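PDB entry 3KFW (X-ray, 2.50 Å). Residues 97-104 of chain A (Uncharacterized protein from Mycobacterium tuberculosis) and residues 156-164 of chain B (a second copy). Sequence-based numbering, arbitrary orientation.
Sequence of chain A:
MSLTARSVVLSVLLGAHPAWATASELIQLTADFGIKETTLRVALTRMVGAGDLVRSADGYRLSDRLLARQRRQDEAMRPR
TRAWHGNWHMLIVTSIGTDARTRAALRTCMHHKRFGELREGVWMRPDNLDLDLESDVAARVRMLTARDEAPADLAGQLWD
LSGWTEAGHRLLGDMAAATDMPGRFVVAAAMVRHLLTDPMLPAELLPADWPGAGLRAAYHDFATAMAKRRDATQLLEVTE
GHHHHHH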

# COMPACT_ATOMS: atom_id res chain seq x y z
N GLY A 97 -11.17 -3.25 3.63
CA GLY A 97 -12.22 -3.80 4.52
C GLY A 97 -12.43 -2.93 5.73
O GLY A 97 -11.48 -2.43 6.29
N THR A 98 -13.70 -2.75 6.13
CA THR A 98 -14.08 -1.84 7.23
C THR A 98 -13.49 -2.14 8.61
O THR A 98 -13.41 -1.23 9.44
N ASP A 99 -13.17 -3.40 8.90
CA ASP A 99 -12.63 -3.73 10.24
C ASP A 99 -11.60 -4.86 10.25
O ASP A 99 -11.37 -5.49 9.22
N ALA A 100 -10.97 -5.07 11.40
CA ALA A 100 -9.92 -6.06 11.57
C ALA A 100 -10.30 -7.49 11.24
O ALA A 100 -9.55 -8.16 10.53
N ARG A 101 -11.47 -7.94 11.66
CA ARG A 101 -11.95 -9.30 11.35
C ARG A 101 -12.07 -9.47 9.85
O ARG A 101 -11.56 -10.47 9.29
N THR A 102 -12.67 -8.46 9.20
CA THR A 102 -12.72 -8.30 7.73
C THR A 102 -11.38 -8.28 6.98
O THR A 102 -11.20 -9.03 5.99
N ARG A 103 -10.43 -7.45 7.39
CA ARG A 103 -9.09 -7.52 6.68
C ARG A 103 -8.43 -8.85 6.94
O ARG A 103 -7.92 -9.43 6.04
N ALA A 104 -8.52 -9.37 8.17
CA ALA A 104 -7.96 -10.72 8.46
C ALA A 104 -8.65 -11.83 7.68
O ALA A 104 -8.00 -12.78 7.29
N GLY B 156 -10.06 -0.95 19.08
CA GLY B 156 -11.11 -1.78 18.46
C GLY B 156 -10.97 -1.95 16.95
O GLY B 156 -11.58 -2.85 16.34
N GLN B 157 -10.14 -1.09 16.36
CA GLN B 157 -9.90 -1.04 14.89
C GLN B 157 -8.63 -1.87 14.51
O GLN B 157 -8.62 -2.56 13.51
N LEU B 158 -7.59 -1.83 15.36
CA LEU B 158 -6.41 -2.64 15.24
C LEU B 158 -6.64 -4.14 15.53
O LEU B 158 -6.04 -5.01 14.88
N TRP B 159 -7.42 -4.46 16.56
CA TRP B 159 -7.72 -5.89 16.85
C TRP B 159 -9.24 -6.17 16.85
O TRP B 159 -10.06 -5.26 17.12
N ASP B 160 -9.60 -7.42 16.57
CA ASP B 160 -10.94 -7.89 16.66
C ASP B 160 -11.21 -8.15 18.14
O ASP B 160 -11.07 -9.25 18.62
N LEU B 161 -11.58 -7.13 18.89
CA LEU B 161 -11.74 -7.29 20.31
C LEU B 161 -12.95 -8.09 20.73
O LEU B 161 -12.86 -8.85 21.70
N SER B 162 -14.10 -7.87 20.08
CA SER B 162 -15.30 -8.67 20.44
C SER B 162 -15.08 -10.15 20.09
O SER B 162 -15.51 -11.02 20.84
N GLY B 163 -14.39 -10.45 18.99
CA GLY B 163 -14.14 -11.85 18.58
C GLY B 163 -13.17 -12.56 19.49
O GLY B 163 -13.23 -13.80 19.64
N TRP B 164 -12.25 -11.82 20.09
CA TRP B 164 -11.24 -12.43 20.93
C TRP B 164 -11.83 -12.70 22.31
O TRP B 164 -11.45 -13.68 22.95

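The CA atoms come closest, at 5.5 Å, between A:Ala100, which opens a helix in chain A, and B:Asp160, which caps one in chain B. Both residues send the CA-to-CB bond toward the partner. The methyl of A:Ala100 lies against main chain: its CB is 3.5 Å from B:Gln157 O and 3.9 Å from B:Asp160 N, so a small side chain suits this close approach.

B:Asp160 does double duty. With chi1 at t and chi2 near 5°, its OD1 accepts from B:Gly163 N at 3.0 Å, capping the helix that follows, while its carboxylate also faces A:Arg101. That arginine starts sideways, but a t, t, m course through chi1 to chi3 carries its guanidinium across to the aspartate. A:Arg101 NE donates to B:Asp160 OD2 at 2.7 Å, nearly linearly, and A:Arg101 NH2 to B:Asp160 OD1 at 2.9 Å, making a two-pronged salt bridge. Glycine fits at B:Gly163, because a CB there would point toward the partner and run into both A:Arg101 NH2 and B:Asp160 OD2.

A:Arg103 also begins sideways and bends back through m, t, m, with chi4 at -86°. Its NH2 reaches B:Gln157 O at 2.8 Å in a weak hydrogen bond, approached at the guanidinium edge, while its NH1 makes another weak one to A:Gly97 O at 3.5 Å. B:Gln157 has an off-rotamer chi1 of -142° and a p chi2; its amide thereby extends toward chain A, placing NE2 2.9 Å from A:Thr98 O.

A:Asp99, at the N-cap, turns its end away from chain B: with chi1 at p, its OD1 accepts from A:Thr102 OG1 at 2.7 Å. B:Leu158 and B:Trp159, both m at chi1, point away, leaving their backbone to meet the alanine methyl.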

# COMPACT_ATOMS: atom_id res chain seq x y z
CB THR A 98 -15.62 -1.77 7.40
OG1 THR A 98 -16.21 -1.43 6.16
CG2 THR A 98 -16.03 -0.71 8.45
CB ASP A 99 -13.76 -3.96 11.27
CG ASP A 99 -14.95 -4.71 10.69
OD1 ASP A 99 -14.75 -5.87 10.29
OD2 ASP A 99 -16.08 -4.13 10.64
CB ALA A 100 -9.33 -5.96 12.94
CB ARG A 101 -13.30 -9.54 12.01
CG ARG A 101 -13.89 -10.93 11.79
CD ARG A 101 -15.21 -11.10 12.55
NE ARG A 101 -15.11 -10.89 14.01
CZ ARG A 101 -16.15 -10.72 14.81
NH1 ARG A 101 -17.37 -10.71 14.31
NH2 ARG A 101 -15.98 -10.53 16.11
CB THR A 102 -13.57 -7.03 7.35
OG1 THR A 102 -14.86 -7.15 7.97
CG2 THR A 102 -13.80 -6.92 5.94
CB ARG A 103 -8.15 -6.41 7.09
CG ARG A 103 -8.74 -5.03 6.91
CD ARG A 103 -7.76 -3.98 7.26
NE ARG A 103 -7.58 -3.84 8.72
CZ ARG A 103 -8.34 -3.08 9.53
NH1 ARG A 103 -9.40 -2.39 9.09
NH2 ARG A 103 -8.05 -3.03 10.83
CB ALA A 104 -7.94 -11.02 10.00
CB GLN B 157 -9.80 0.44 14.49
CG GLN B 157 -10.39 0.89 13.18
CD GLN B 157 -11.88 0.55 13.01
OE1 GLN B 157 -12.73 0.83 13.86
NE2 GLN B 157 -12.19 -0.10 11.87
CB LEU B 158 -5.38 -2.12 16.21
CG LEU B 158 -4.88 -0.68 16.14
CD1 LEU B 158 -4.07 -0.42 17.37
CD2 LEU B 158 -4.06 -0.41 14.87
CB TRP B 159 -7.18 -6.24 18.21
CG TRP B 159 -5.72 -6.03 18.34
CD1 TRP B 159 -4.70 -6.92 17.98
CD2 TRP B 159 -5.08 -4.88 18.91
NE1 TRP B 159 -3.47 -6.36 18.29
CE2 TRP B 159 -3.66 -5.13 18.86
CE3 TRP B 159 -5.54 -3.70 19.49
CZ2 TRP B 159 -2.72 -4.20 19.33
CZ3 TRP B 159 -4.60 -2.78 19.98
CH2 TRP B 159 -3.21 -3.03 19.88
CB ASP B 160 -11.09 -9.19 15.85
CG ASP B 160 -12.53 -9.79 15.92
OD1 ASP B 160 -13.43 -9.17 16.51
OD2 ASP B 160 -12.76 -10.90 15.41
CB LEU B 161 -11.85 -5.94 20.97
CG LEU B 161 -10.63 -5.07 20.84
CD1 LEU B 161 -10.98 -3.69 21.41
CD2 LEU B 161 -9.42 -5.69 21.52
CB SER B 162 -16.53 -8.14 19.76
OG SER B 162 -16.33 -8.22 18.36
CB TRP B 164 -10.06 -11.50 21.11
CG TRP B 164 -8.82 -12.14 21.75
CD1 TRP B 164 -7.68 -12.62 21.08
CD2 TRP B 164 -8.55 -12.28 23.16
NE1 TRP B 164 -6.76 -13.09 22.03
CE2 TRP B 164 -7.27 -12.89 23.30
CE3 TRP B 164 -9.29 -11.99 24.32
CZ2 TRP B 164 -6.72 -13.18 24.53
CZ3 TRP B 164 -8.72 -12.29 25.57
CH2 TRP B 164 -7.45 -12.88 25.67